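Local coordinates for protein putative P450-like enzyme (Streptomyces himastatinicus ATCC 53653, PDB 5Z9I) that is a heme-binding cytochrome P450-family protein that probably acts as a monooxygenase, using molecular oxygen to oxidise its substrate in bacterial secondary metabolism, at residues Y39-S44 / A314-E319; V53-T58 / A290-V295. The protein carries 1 engineered substitution. All coordinates share one frame; numbering follows the deposited sequence.

Contact 1: Y39-S44 / A314-E319; sequences YGYPES and AANRDE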
loop_
_atom_site.group_PDB
_atom_site.type_symbol
_atom_site.label_atom_id
_atom_site.label_comp_id
_atom_site.label_asym_id
_atom_site.label_seq_id
_atom_site.Cartn_x
_atom_site.Cartn_y
_atom_site.Cartn_z
ATOM N N TYR A 39 -18.400 6.825 -0.057
ATOM C CA TYR A 39 -18.105 6.204 1.238
ATOM C C TYR A 39 -18.713 4.823 1.424
ATOM O O TYR A 39 -18.292 4.077 2.305
ATOM C CB TYR A 39 -18.580 7.108 2.381
ATOM C CG TYR A 39 -17.953 8.480 2.376
ATOM C CD1 TYR A 39 -16.587 8.643 2.585
ATOM C CD2 TYR A 39 -18.726 9.619 2.172
ATOM C CE1 TYR A 39 -16.011 9.897 2.590
ATOM C CE2 TYR A 39 -18.155 10.878 2.176
ATOM C CZ TYR A 39 -16.802 11.011 2.384
ATOM O OH TYR A 39 -16.237 12.267 2.388
ATOM N N GLY A 40 -19.722 4.489 0.622
ATOM C CA GLY A 40 -20.461 3.264 0.852
ATOM C C GLY A 40 -19.741 2.062 0.289
ATOM O O GLY A 40 -19.027 2.186 -0.708
ATOM N N TYR A 41 -19.922 0.902 0.916
ATOM C CA TYR A 41 -19.290 -0.316 0.412
ATOM C C TYR A 41 -19.871 -0.784 -0.937
ATOM O O TYR A 41 -19.114 -0.952 -1.892
ATOM C CB TYR A 41 -19.375 -1.462 1.433
ATOM C CG TYR A 41 -18.688 -2.723 0.937
ATOM C CD1 TYR A 41 -17.415 -3.070 1.394
ATOM C CD2 TYR A 41 -19.309 -3.566 -0.005
ATOM C CE1 TYR A 41 -16.779 -4.216 0.933
ATOM C CE2 TYR A 41 -18.681 -4.702 -0.483
ATOM C CZ TYR A 41 -17.417 -5.028 -0.014
ATOM O OH TYR A 41 -16.797 -6.172 -0.489
ATOM N N PRO A 42 -21.199 -1.031 -1.024
ATOM C CA PRO A 42 -21.623 -1.586 -2.320
ATOM C C PRO A 42 -21.390 -0.621 -3.488
ATOM O O PRO A 42 -21.171 -1.083 -4.618
ATOM C CB PRO A 42 -23.120 -1.881 -2.120
ATOM C CG PRO A 42 -23.543 -1.052 -0.959
ATOM C CD PRO A 42 -22.327 -0.885 -0.081
ATOM N N GLU A 43 -21.387 0.685 -3.221
ATOM C CA GLU A 43 -21.106 1.668 -4.278
ATOM C C GLU A 43 -19.633 1.642 -4.683
ATOM O O GLU A 43 -19.300 1.626 -5.865
ATOM C CB GLU A 43 -21.492 3.080 -3.834
ATOM C CG GLU A 43 -22.962 3.263 -3.574
ATOM C CD GLU A 43 -23.379 2.731 -2.213
ATOM O OE1 GLU A 43 -22.492 2.294 -1.446
ATOM O OE2 GLU A 43 -24.588 2.745 -1.916
ATOM N N SER A 44 -18.756 1.654 -3.682
ATOM C CA SER A 44 -17.325 1.667 -3.914
ATOM C C SER A 44 -16.939 0.451 -4.717
ATOM O O SER A 44 -16.087 0.532 -5.589
ATOM C CB SER A 44 -16.560 1.688 -2.594
ATOM O OG SER A 44 -16.660 2.952 -1.971
ATOM N N ALA A 314 -13.568 3.900 4.670
ATOM C CA ALA A 314 -14.935 4.115 5.132
ATOM C C ALA A 314 -15.863 2.963 4.717
ATOM O O ALA A 314 -16.644 2.446 5.525
ATOM C CB ALA A 314 -15.464 5.435 4.607
ATOM N N ALA A 315 -15.758 2.555 3.456
ATOM C CA ALA A 315 -16.531 1.422 2.956
ATOM C C ALA A 315 -16.299 0.158 3.793
ATOM O O ALA A 315 -17.182 -0.689 3.907
ATOM C CB ALA A 315 -16.184 1.155 1.489
ATOM N N ASN A 316 -15.097 0.021 4.354
ATOM C CA ASN A 316 -14.784 -1.135 5.187
ATOM C C ASN A 316 -15.425 -1.064 6.578
ATOM O O ASN A 316 -15.329 -2.016 7.355
ATOM C CB ASN A 316 -13.264 -1.298 5.320
ATOM C CG ASN A 316 -12.644 -1.971 4.113
ATOM O OD1 ASN A 316 -13.331 -2.663 3.362
ATOM N ND2 ASN A 316 -11.336 -1.778 3.922
ATOM N N ARG A 317 -16.079 0.055 6.887
ATOM C CA ARG A 317 -16.851 0.172 8.129
ATOM C C ARG A 317 -18.358 0.184 7.883
ATOM O O ARG A 317 -19.133 0.351 8.814
ATOM C CB ARG A 317 -16.472 1.440 8.896
ATOM C CG ARG A 317 -15.014 1.554 9.286
ATOM C CD ARG A 317 -14.530 0.372 10.126
ATOM N NE ARG A 317 -13.193 0.644 10.664
ATOM C CZ ARG A 317 -12.967 1.136 11.879
ATOM N NH1 ARG A 317 -13.984 1.382 12.695
ATOM N NH2 ARG A 317 -11.723 1.365 12.284
ATOM N N ASP A 318 -18.767 0.019 6.628
ATOM C CA ASP A 318 -20.171 0.084 6.246
ATOM C C ASP A 318 -20.984 -1.066 6.875
ATOM O O ASP A 318 -20.668 -2.237 6.672
ATOM C CB ASP A 318 -20.276 0.062 4.710
ATOM C CG ASP A 318 -21.633 0.542 4.196
ATOM O OD1 ASP A 318 -22.637 0.426 4.923
ATOM O OD2 ASP A 318 -21.692 1.042 3.053
ATOM N N GLU A 319 -22.031 -0.748 7.633
ATOM C CA GLU A 319 -22.801 -1.813 8.297
ATOM C C GLU A 319 -23.730 -2.570 7.344
ATOM O O GLU A 319 -24.235 -3.641 7.678
ATOM C CB GLU A 319 -23.619 -1.266 9.462
ATOM C CG GLU A 319 -23.933 -2.349 10.488
ATOM C CD GLU A 319 -24.675 -1.831 11.693
ATOM O OE1 GLU A 319 -25.121 -0.665 11.651
ATOM O OE2 GLU A 319 -24.799 -2.586 12.684
#

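Contact 2: V53-T58 / A290-V295; sequences VFSSDT and ATNSEV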
loop_
_atom_site.group_PDB
_atom_site.type_symbol
_atom_site.label_atom_id
_atom_site.label_comp_id
_atom_site.label_asym_id
_atom_site.label_seq_id
_atom_site.Cartn_x
_atom_site.Cartn_y
_atom_site.Cartn_z
ATOM N N VAL A 53 -16.219 3.351 -17.035
ATOM C CA VAL A 53 -16.722 4.679 -16.706
ATOM C C VAL A 53 -15.845 5.322 -15.631
ATOM O O VAL A 53 -15.595 6.530 -15.674
ATOM C CB VAL A 53 -18.203 4.642 -16.249
ATOM C CG1 VAL A 53 -18.412 3.574 -15.268
ATOM C CG2 VAL A 53 -18.622 5.955 -15.633
ATOM N N PHE A 54 -15.353 4.524 -14.681
ATOM C CA PHE A 54 -14.506 5.072 -13.622
ATOM C C PHE A 54 -13.048 4.750 -13.879
ATOM O O PHE A 54 -12.536 3.716 -13.464
ATOM C CB PHE A 54 -14.959 4.566 -12.253
ATOM C CG PHE A 54 -16.368 4.948 -11.926
ATOM C CD1 PHE A 54 -16.676 6.238 -11.520
ATOM C CD2 PHE A 54 -17.391 4.037 -12.071
ATOM C CE1 PHE A 54 -17.977 6.602 -11.238
ATOM C CE2 PHE A 54 -18.699 4.390 -11.774
ATOM C CZ PHE A 54 -18.992 5.682 -11.359
ATOM N N SER A 55 -12.395 5.670 -14.578
ATOM C CA SER A 55 -11.038 5.511 -15.094
ATOM C C SER A 55 -9.998 5.646 -13.994
ATOM O O SER A 55 -10.192 6.430 -13.055
ATOM C CB SER A 55 -10.784 6.556 -16.188
ATOM O OG SER A 55 -9.413 6.626 -16.550
ATOM N N SER A 56 -8.893 4.911 -14.116
ATOM C CA SER A 56 -7.772 5.080 -13.181
ATOM C C SER A 56 -6.765 6.131 -13.698
ATOM O O SER A 56 -5.736 6.414 -13.064
ATOM C CB SER A 56 -7.065 3.741 -12.925
ATOM O OG SER A 56 -7.839 2.867 -12.080
ATOM N N ASP A 57 -7.073 6.710 -14.853
ATOM C CA ASP A 57 -6.185 7.686 -15.491
ATOM C C ASP A 57 -6.474 9.082 -14.931
ATOM O O ASP A 57 -6.912 9.991 -15.639
ATOM C CB ASP A 57 -6.357 7.653 -17.014
ATOM C CG ASP A 57 -5.453 8.635 -17.734
ATOM O OD1 ASP A 57 -4.562 9.245 -17.091
ATOM O OD2 ASP A 57 -5.633 8.777 -18.955
ATOM N N THR A 58 -6.175 9.241 -13.653
ATOM C CA THR A 58 -6.503 10.438 -12.898
ATOM C C THR A 58 -5.786 11.714 -13.392
ATOM O O THR A 58 -6.331 12.812 -13.321
ATOM C CB THR A 58 -6.191 10.157 -11.418
ATOM O OG1 THR A 58 -7.363 9.582 -10.809
ATOM C CG2 THR A 58 -5.770 11.402 -10.689
ATOM N N ALA A 290 -11.410 8.817 -12.065
ATOM C CA ALA A 290 -11.932 9.938 -12.871
ATOM C C ALA A 290 -13.106 9.464 -13.732
ATOM O O ALA A 290 -13.024 8.419 -14.356
ATOM C CB ALA A 290 -10.823 10.534 -13.747
ATOM N N THR A 291 -14.204 10.210 -13.779
ATOM C CA THR A 291 -15.351 9.719 -14.542
ATOM C C THR A 291 -15.221 10.044 -16.026
ATOM O O THR A 291 -14.832 11.150 -16.400
ATOM C CB THR A 291 -16.679 10.283 -14.022
ATOM O OG1 THR A 291 -16.611 11.712 -13.983
ATOM C CG2 THR A 291 -16.975 9.746 -12.638
ATOM N N ASN A 292 -15.551 9.067 -16.866
ATOM C CA ASN A 292 -15.485 9.241 -18.318
ATOM C C ASN A 292 -16.794 9.771 -18.882
ATOM O O ASN A 292 -16.802 10.438 -19.905
ATOM C CB ASN A 292 -15.124 7.925 -19.009
ATOM C CG ASN A 292 -13.683 7.524 -18.795
ATOM O OD1 ASN A 292 -12.806 8.363 -18.591
ATOM N ND2 ASN A 292 -13.427 6.230 -18.847
ATOM N N SER A 293 -17.894 9.464 -18.205
ATOM C CA SER A 293 -19.202 9.983 -18.571
ATOM C C SER A 293 -19.973 10.403 -17.322
ATOM O O SER A 293 -19.497 10.199 -16.189
ATOM C CB SER A 293 -20.002 8.936 -19.347
ATOM O OG SER A 293 -20.452 7.897 -18.492
ATOM N N GLU A 294 -21.151 10.994 -17.524
ATOM C CA GLU A 294 -22.067 11.261 -16.411
ATOM C C GLU A 294 -22.566 9.959 -15.796
ATOM O O GLU A 294 -22.892 9.009 -16.508
ATOM C CB GLU A 294 -23.261 12.108 -16.854
ATOM C CG GLU A 294 -23.136 13.588 -16.520
ATOM C CD GLU A 294 -24.487 14.263 -16.339
ATOM O OE1 GLU A 294 -25.505 13.543 -16.211
ATOM O OE2 GLU A 294 -24.530 15.513 -16.312
ATOM N N VAL A 295 -22.595 9.910 -14.466
ATOM C CA VAL A 295 -23.042 8.719 -13.746
ATOM C C VAL A 295 -23.944 9.069 -12.560
ATOM O O VAL A 295 -23.857 10.166 -12.000
ATOM C CB VAL A 295 -21.868 7.908 -13.189
ATOM C CG1 VAL A 295 -22.185 6.417 -13.236
ATOM C CG2 VAL A 295 -20.603 8.223 -13.916
#

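Contact 1: Y39-S44 / A314-E319
The backbones of Tyr41 and Ala315 approach to 4.1 Å between their CA atoms, where the start of helix 41-48 meets Ala314 and Ala315 of the short helix 312-315 and the type I turn from Ala315 to Asp318. That turn brings Asp318 round to the helix start, where its OD2 accepts a nearly straight bond from Tyr41 N (2.8 Å, 169°) through the lone pair turned away from OD1. With CG anti to the backbone N (chi1 -163°), the Asp318 carboxylate extends to this amide. OD2 is also held in a salt bridge by Arg320, which pairs with Glu43 as well and probably offsets the two nearby acids. In this P450 fold the contact joins the first helix after strand 35-38 to the helix following strand 307-310. Replacing Asp318 by an alanine removes the carboxylate and would probably leave Tyr41 N without this acceptor and Arg320 without one of its mates. The methyl of Ala315 packs against Tyr41 CA at 3.6 Å, while Ala315 O lies in the plane of the Tyr41 ring at its edge, 3.5 Å from CD1. Tyr41 OH is hydrogen-bonded to Ala336 O. Tyr39 CD1 meets Ala314 CB at 4.0 Å.

Contact 2: V53-T58 / A290-V295
An antiparallel bridge pairs the edge strand 54-55 with strand 287-291 in the five-stranded mixed sheet of the P450 fold, beside the heme-binding Arg289. Ser55 and Ala290 form the hydrogen-bonded pair: Ser55 N donates to Ala290 O (2.8 Å), and Ala290 N to Ser55 O (2.9 Å). Phe54 and Thr291 are the non-hydrogen-bonded pair, beyond which Asn292 N is hydrogen-bonded to Val53 O at 2.8 Å. The side chains of Phe54 and Thr291 run side by side, bringing Thr291 CG2 to 3.6 Å from Phe54 CE1. Val295 comes from the opposite direction and sets CG1 3.8 Å from Phe54 CZ. Its other methyl, CG2, meets Val53 CG2 tip to tip in a tight 3.5 Å contact. Standing anti to the backbone N, that Val53 methyl also covers the centre of one Phe54 ring face. On the face shared with Ala290, Ser55 CB lies 3.6 Å from Asn292 OD1; Ser55 OG accepts from Asp57 N in an ST turn and bonds to Asp79, while Asn292 ND2 is tied to Lys52 O. Strand 54-55 follows helix 41-48 and borders the sheet, with Phe54 also touching Leu308 of strand 307-310, beyond strand 287-291.

Overall arrangement
From the N terminus, strands 27-30 and 35-38 lead into helix 41-48, whose first turn belongs to contact 1, and soon afterwards strand 54-55 enters contact 2. The chain then runs through the largely helical body of the protein before strand 287-291 returns to close contact 2 over a 231-residue loop. Strand 307-310 and helix 312-315 follow, and contact 1 closes outside it, so the smaller loop lies wholly within the larger one. The contact centres are 19 Å apart and their nearest atoms about 7 Å, without touching. Contact 2 attaches the edge strand to the sheet, whereas contact 1 ties together the helices that leave the neighbouring strands 35-38 and 307-310.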